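Local atomic coordinates of phosphodiesterase (Salpingoeca rosetta, PDB entry 7D7P), a protein that belongs to the cyclic nucleotide phosphodiesterase family of the HD-domain clan, with an all-helical fold that binds a zinc ion and a magnesium ion. Residues K272-V286 / M300-E312. Residues are numbered along the deposited sequence; the frame is centred on the assembly and turned at random.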
loop_
_atom_site.group_PDB
_atom_site.type_symbol
_atom_site.label_atom_id
_atom_site.label_comp_id
_atom_site.label_asym_id
_atom_site.label_seq_id
_atom_site.Cartn_x
_atom_site.Cartn_y
_atom_site.Cartn_z
ATOM N N LYS A 272 -15.030 10.186 7.392
ATOM C CA LYS A 272 -15.924 10.156 6.239
ATOM C C LYS A 272 -16.594 11.506 6.001
ATOM O O LYS A 272 -16.731 11.937 4.850
ATOM C CB LYS A 272 -16.978 9.064 6.425
ATOM C CG LYS A 272 -17.800 8.789 5.179
ATOM C CD LYS A 272 -18.945 7.833 5.471
ATOM C CE LYS A 272 -19.550 7.302 4.186
ATOM N NZ LYS A 272 -19.819 8.400 3.215
ATOM N N ARG A 273 -17.030 12.180 7.068
ATOM C CA ARG A 273 -17.738 13.447 6.896
ATOM C C ARG A 273 -16.826 14.525 6.322
ATOM O O ARG A 273 -17.239 15.294 5.447
ATOM C CB ARG A 273 -18.330 13.909 8.228
ATOM C CG ARG A 273 -19.473 13.046 8.734
ATOM C CD ARG A 273 -19.869 13.428 10.152
ATOM N NE ARG A 273 -20.568 14.707 10.205
ATOM C CZ ARG A 273 -20.889 15.338 11.331
ATOM N NH1 ARG A 273 -20.566 14.812 12.507
ATOM N NH2 ARG A 273 -21.529 16.499 11.284
ATOM N N TRP A 274 -15.585 14.600 6.805
ATOM C CA TRP A 274 -14.663 15.613 6.301
ATOM C C TRP A 274 -14.191 15.280 4.891
ATOM O O TRP A 274 -14.035 16.178 4.056
ATOM C CB TRP A 274 -13.473 15.758 7.247
ATOM C CG TRP A 274 -13.782 16.529 8.492
ATOM C CD1 TRP A 274 -14.086 16.014 9.719
ATOM C CD2 TRP A 274 -13.813 17.954 8.634
ATOM N NE1 TRP A 274 -14.303 17.032 10.619
ATOM C CE2 TRP A 274 -14.143 18.232 9.977
ATOM C CE3 TRP A 274 -13.595 19.022 7.758
ATOM C CZ2 TRP A 274 -14.259 19.533 10.464
ATOM C CZ3 TRP A 274 -13.713 20.316 8.244
ATOM C CH2 TRP A 274 -14.042 20.560 9.584
ATOM N N SER A 275 -13.959 13.995 4.606
ATOM C CA SER A 275 -13.540 13.602 3.263
ATOM C C SER A 275 -14.633 13.880 2.239
ATOM O O SER A 275 -14.345 14.290 1.109
ATOM C CB SER A 275 -13.149 12.125 3.239
ATOM O OG SER A 275 -11.904 11.918 3.882
ATOM N N ALA A 276 -15.895 13.656 2.613
ATOM C CA ALA A 276 -16.999 13.981 1.717
ATOM C C ALA A 276 -17.099 15.481 1.479
ATOM O O ALA A 276 -17.528 15.910 0.401
ATOM C CB ALA A 276 -18.315 13.443 2.279
ATOM N N ARG A 277 -16.711 16.289 2.469
ATOM C CA ARG A 277 -16.708 17.737 2.292
ATOM C C ARG A 277 -15.588 18.178 1.358
ATOM O O ARG A 277 -15.772 19.100 0.556
ATOM C CB ARG A 277 -16.586 18.426 3.651
ATOM C CG ARG A 277 -17.851 18.318 4.482
ATOM C CD ARG A 277 -17.637 18.737 5.925
ATOM N NE ARG A 277 -18.911 18.884 6.623
ATOM C CZ ARG A 277 -19.545 20.041 6.778
ATOM N NH1 ARG A 277 -19.020 21.155 6.286
ATOM N NH2 ARG A 277 -20.703 20.086 7.425
ATOM N N LEU A 278 -14.421 17.531 1.443
ATOM C CA LEU A 278 -13.332 17.855 0.527
ATOM C C LEU A 278 -13.681 17.460 -0.903
ATOM O O LEU A 278 -13.358 18.186 -1.851
ATOM C CB LEU A 278 -12.044 17.165 0.975
ATOM C CG LEU A 278 -10.785 17.526 0.181
ATOM C CD1 LEU A 278 -10.404 18.985 0.414
ATOM C CD2 LEU A 278 -9.624 16.597 0.524
ATOM N N GLN A 279 -14.335 16.307 -1.075
ATOM C CA GLN A 279 -14.767 15.887 -2.404
ATOM C C GLN A 279 -15.712 16.911 -3.024
ATOM O O GLN A 279 -15.655 17.167 -4.231
ATOM C CB GLN A 279 -15.438 14.514 -2.325
ATOM C CG GLN A 279 -15.779 13.899 -3.678
ATOM C CD GLN A 279 -16.644 12.654 -3.553
ATOM O OE1 GLN A 279 -17.617 12.634 -2.803
ATOM N NE2 GLN A 279 -16.282 11.607 -4.284
ATOM N N LYS A 280 -16.582 17.514 -2.208
ATOM C CA LYS A 280 -17.489 18.537 -2.718
ATOM C C LYS A 280 -16.723 19.744 -3.244
ATOM O O LYS A 280 -17.098 20.328 -4.269
ATOM C CB LYS A 280 -18.474 18.958 -1.626
ATOM C CG LYS A 280 -19.647 19.777 -2.140
ATOM C CD LYS A 280 -20.560 20.206 -1.005
ATOM C CE LYS A 280 -22.013 19.873 -1.307
ATOM N NZ LYS A 280 -22.941 20.560 -0.366
ATOM N N GLU A 281 -15.646 20.135 -2.556
ATOM C CA GLU A 281 -14.800 21.209 -3.065
ATOM C C GLU A 281 -14.121 20.802 -4.367
ATOM O O GLU A 281 -14.044 21.600 -5.310
ATOM C CB GLU A 281 -13.760 21.602 -2.018
ATOM C CG GLU A 281 -14.353 22.214 -0.764
ATOM C CD GLU A 281 -13.305 22.839 0.133
ATOM O OE1 GLU A 281 -12.111 22.827 -0.238
ATOM O OE2 GLU A 281 -13.681 23.345 1.211
ATOM N N PHE A 282 -13.623 19.566 -4.436
ATOM C CA PHE A 282 -13.010 19.083 -5.670
ATOM C C PHE A 282 -13.998 19.137 -6.830
ATOM O O PHE A 282 -13.645 19.568 -7.934
ATOM C CB PHE A 282 -12.489 17.656 -5.481
ATOM C CG PHE A 282 -11.262 17.557 -4.611
ATOM C CD1 PHE A 282 -10.627 18.694 -4.139
ATOM C CD2 PHE A 282 -10.740 16.319 -4.274
ATOM C CE1 PHE A 282 -9.503 18.598 -3.342
ATOM C CE2 PHE A 282 -9.613 16.217 -3.480
ATOM C CZ PHE A 282 -8.994 17.359 -3.012
ATOM N N ASN A 283 -15.244 18.715 -6.596
ATOM C CA ASN A 283 -16.243 18.713 -7.662
ATOM C C ASN A 283 -16.591 20.129 -8.100
ATOM O O ASN A 283 -16.786 20.384 -9.295
ATOM C CB ASN A 283 -17.500 17.970 -7.206
ATOM C CG ASN A 283 -17.232 16.514 -6.881
ATOM O OD1 ASN A 283 -16.249 15.931 -7.344
ATOM N ND2 ASN A 283 -18.108 15.915 -6.084
ATOM N N ASN A 284 -16.682 21.064 -7.149
ATOM C CA ASN A 284 -16.955 22.453 -7.502
ATOM C C ASN A 284 -15.822 23.061 -8.320
ATOM O O ASN A 284 -16.074 23.886 -9.206
ATOM C CB ASN A 284 -17.198 23.280 -6.239
ATOM C CG ASN A 284 -18.544 22.989 -5.602
ATOM O OD1 ASN A 284 -19.470 22.521 -6.266
ATOM N ND2 ASN A 284 -18.660 23.265 -4.308
ATOM N N GLN A 285 -14.574 22.672 -8.042
ATOM C CA GLN A 285 -13.450 23.227 -8.791
ATOM C C GLN A 285 -13.452 22.734 -10.233
ATOM O O GLN A 285 -13.255 23.520 -11.167
ATOM C CB GLN A 285 -12.125 22.877 -8.109
ATOM C CG GLN A 285 -10.915 23.339 -8.906
ATOM C CD GLN A 285 -9.598 23.076 -8.203
ATOM O OE1 GLN A 285 -9.482 23.238 -6.986
ATOM N NE2 GLN A 285 -8.592 22.675 -8.973
ATOM N N VAL A 286 -13.660 21.428 -10.428
ATOM C CA VAL A 286 -13.735 20.867 -11.776
ATOM C C VAL A 286 -14.854 21.532 -12.568
ATOM O O VAL A 286 -14.710 21.815 -13.764
ATOM C CB VAL A 286 -13.918 19.339 -11.702
ATOM C CG1 VAL A 286 -14.481 18.788 -13.009
ATOM C CG2 VAL A 286 -12.602 18.668 -11.368
ATOM N N MET A 300 -10.331 14.548 -9.169
ATOM C CA MET A 300 -11.300 15.499 -8.639
ATOM C C MET A 300 -12.685 15.352 -9.254
ATOM O O MET A 300 -13.620 16.016 -8.794
ATOM C CB MET A 300 -10.804 16.932 -8.849
ATOM C CG MET A 300 -9.657 17.339 -7.940
ATOM S SD MET A 300 -9.413 19.124 -7.938
ATOM C CE MET A 300 -8.062 19.283 -6.770
ATOM N N ARG A 301 -12.845 14.504 -10.270
ATOM C CA ARG A 301 -14.132 14.392 -10.948
ATOM C C ARG A 301 -15.105 13.485 -10.204
ATOM O O ARG A 301 -16.321 13.689 -10.292
ATOM C CB ARG A 301 -13.929 13.884 -12.377
ATOM C CG ARG A 301 -13.062 14.791 -13.239
ATOM C CD ARG A 301 -12.945 14.256 -14.659
ATOM N NE ARG A 301 -12.112 15.110 -15.504
ATOM C CZ ARG A 301 -12.566 16.164 -16.174
ATOM N NH1 ARG A 301 -13.846 16.501 -16.097
ATOM N NH2 ARG A 301 -11.741 16.886 -16.920
ATOM N N GLY A 302 -14.598 12.488 -9.479
ATOM C CA GLY A 302 -15.448 11.562 -8.754
ATOM C C GLY A 302 -16.364 12.237 -7.752
ATOM O O GLY A 302 -15.908 13.029 -6.922
ATOM N N ASN A 303 -17.662 11.927 -7.816
ATOM C CA ASN A 303 -18.657 12.614 -7.004
ATOM C C ASN A 303 -19.578 11.665 -6.244
ATOM O O ASN A 303 -20.617 12.107 -5.741
ATOM C CB ASN A 303 -19.494 13.555 -7.877
ATOM C CG ASN A 303 -20.294 12.815 -8.934
ATOM O OD1 ASN A 303 -20.026 11.652 -9.231
ATOM N ND2 ASN A 303 -21.278 13.494 -9.514
ATOM N N ASP A 304 -19.238 10.387 -6.139
ATOM C CA ASP A 304 -20.066 9.422 -5.427
ATOM C C ASP A 304 -19.264 8.781 -4.298
ATOM O O ASP A 304 -18.090 9.093 -4.082
ATOM C CB ASP A 304 -20.619 8.362 -6.384
ATOM C CG ASP A 304 -19.553 7.784 -7.294
ATOM O OD1 ASP A 304 -18.547 7.256 -6.776
ATOM O OD2 ASP A 304 -19.725 7.854 -8.529
ATOM N N GLU A 305 -19.920 7.871 -3.574
ATOM C CA GLU A 305 -19.280 7.221 -2.435
ATOM C C GLU A 305 -18.157 6.288 -2.871
ATOM O O GLU A 305 -17.157 6.152 -2.155
ATOM C CB GLU A 305 -20.319 6.453 -1.618
ATOM C CG GLU A 305 -19.834 6.009 -0.248
ATOM C CD GLU A 305 -20.931 5.354 0.575
ATOM O OE1 GLU A 305 -21.613 4.448 0.051
ATOM O OE2 GLU A 305 -21.114 5.749 1.746
ATOM N N GLU A 306 -18.300 5.638 -4.028
ATOM C CA GLU A 306 -17.249 4.743 -4.501
ATOM C C GLU A 306 -15.984 5.514 -4.851
ATOM O O GLU A 306 -14.871 5.059 -4.560
ATOM C CB GLU A 306 -17.739 3.941 -5.707
ATOM C CG GLU A 306 -16.712 2.955 -6.243
ATOM C CD GLU A 306 -17.189 2.231 -7.486
ATOM O OE1 GLU A 306 -18.211 2.652 -8.068
ATOM O OE2 GLU A 306 -16.542 1.238 -7.880
ATOM N N SER A 307 -16.133 6.682 -5.479
ATOM C CA SER A 307 -14.973 7.517 -5.768
ATOM C C SER A 307 -14.322 8.013 -4.484
ATOM O O SER A 307 -13.093 8.118 -4.405
ATOM C CB SER A 307 -15.380 8.695 -6.651
ATOM O OG SER A 307 -15.809 8.252 -7.926
ATOM N N LEU A 308 -15.133 8.322 -3.470
ATOM C CA LEU A 308 -14.591 8.777 -2.195
ATOM C C LEU A 308 -13.713 7.706 -1.561
ATOM O O LEU A 308 -12.582 7.982 -1.140
ATOM C CB LEU A 308 -15.732 9.168 -1.255
ATOM C CG LEU A 308 -15.326 9.782 0.084
ATOM C CD1 LEU A 308 -14.606 11.106 -0.134
ATOM C CD2 LEU A 308 -16.545 9.968 0.973
ATOM N N ALA A 309 -14.214 6.470 -1.494
ATOM C CA ALA A 309 -13.453 5.387 -0.881
ATOM C C ALA A 309 -12.172 5.101 -1.652
ATOM O O ALA A 309 -11.108 4.908 -1.053
ATOM C CB ALA A 309 -14.315 4.128 -0.786
ATOM N N LYS A 310 -12.253 5.073 -2.985
ATOM C CA LYS A 310 -11.067 4.806 -3.792
ATOM C C LYS A 310 -10.017 5.897 -3.612
ATOM O O LYS A 310 -8.815 5.610 -3.558
ATOM C CB LYS A 310 -11.456 4.669 -5.265
ATOM N N GLY A 311 -10.451 7.155 -3.515
ATOM C CA GLY A 311 -9.503 8.237 -3.307
ATOM C C GLY A 311 -8.859 8.195 -1.933
ATOM O O GLY A 311 -7.675 8.511 -1.782
ATOM N N GLU A 312 -9.625 7.800 -0.913
ATOM C CA GLU A 312 -9.080 7.729 0.439
ATOM C C GLU A 312 -8.067 6.598 0.571
ATOM O O GLU A 312 -7.047 6.749 1.255
ATOM C CB GLU A 312 -10.209 7.552 1.454
ATOM C CG GLU A 312 -10.936 8.836 1.806
ATOM C CD GLU A 312 -10.040 9.834 2.511
ATOM O OE1 GLU A 312 -9.818 10.927 1.953
ATOM O OE2 GLU A 312 -9.556 9.523 3.620
HETATM O O HOH W 1 -13.131 11.436 -4.678
#
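Trans first torsions in Q279 (chi1 -173°) and L308 (chi1 -175°) send the two side chains toward each other's helices, Q279 reaching with an extended chain from helix 268-291 to the first turn of helix 305-330 and L308 reaching back. Two helices of the all-helical phosphodiesterase fold are thus joined through a knob-into-hole contact: L308 sits among K272, S275, A276 and Q279, its CD1 3.4 Å from S275 O. Q279 NE2 donates an almost straight bond to D304 O (3.1 Å), which lies in the plane of the Q279 amide. L308 N reaches the same oxygen from the opposite face of its plane, so two donors grip it. D304 is also the N-cap, OD1 accepting from S307 N (2.8 Å) and S307 OG. At one end, K272 NZ forms a salt bridge with E305 OE2 (3.3 Å), its hydrogen bond weak, while E305 OE1 is hydrogen-bonded to the hydroxyl of Y355 in helix 336-359. At the other, M300 crosses F282 in a Met-aromatic contact. V286 CG2 packs on M300 CB (3.5 Å), and the M300 methyl CE lies over one face of the F282 ring, 4.0 Å from its centroid; L278 O lies over the opposite face.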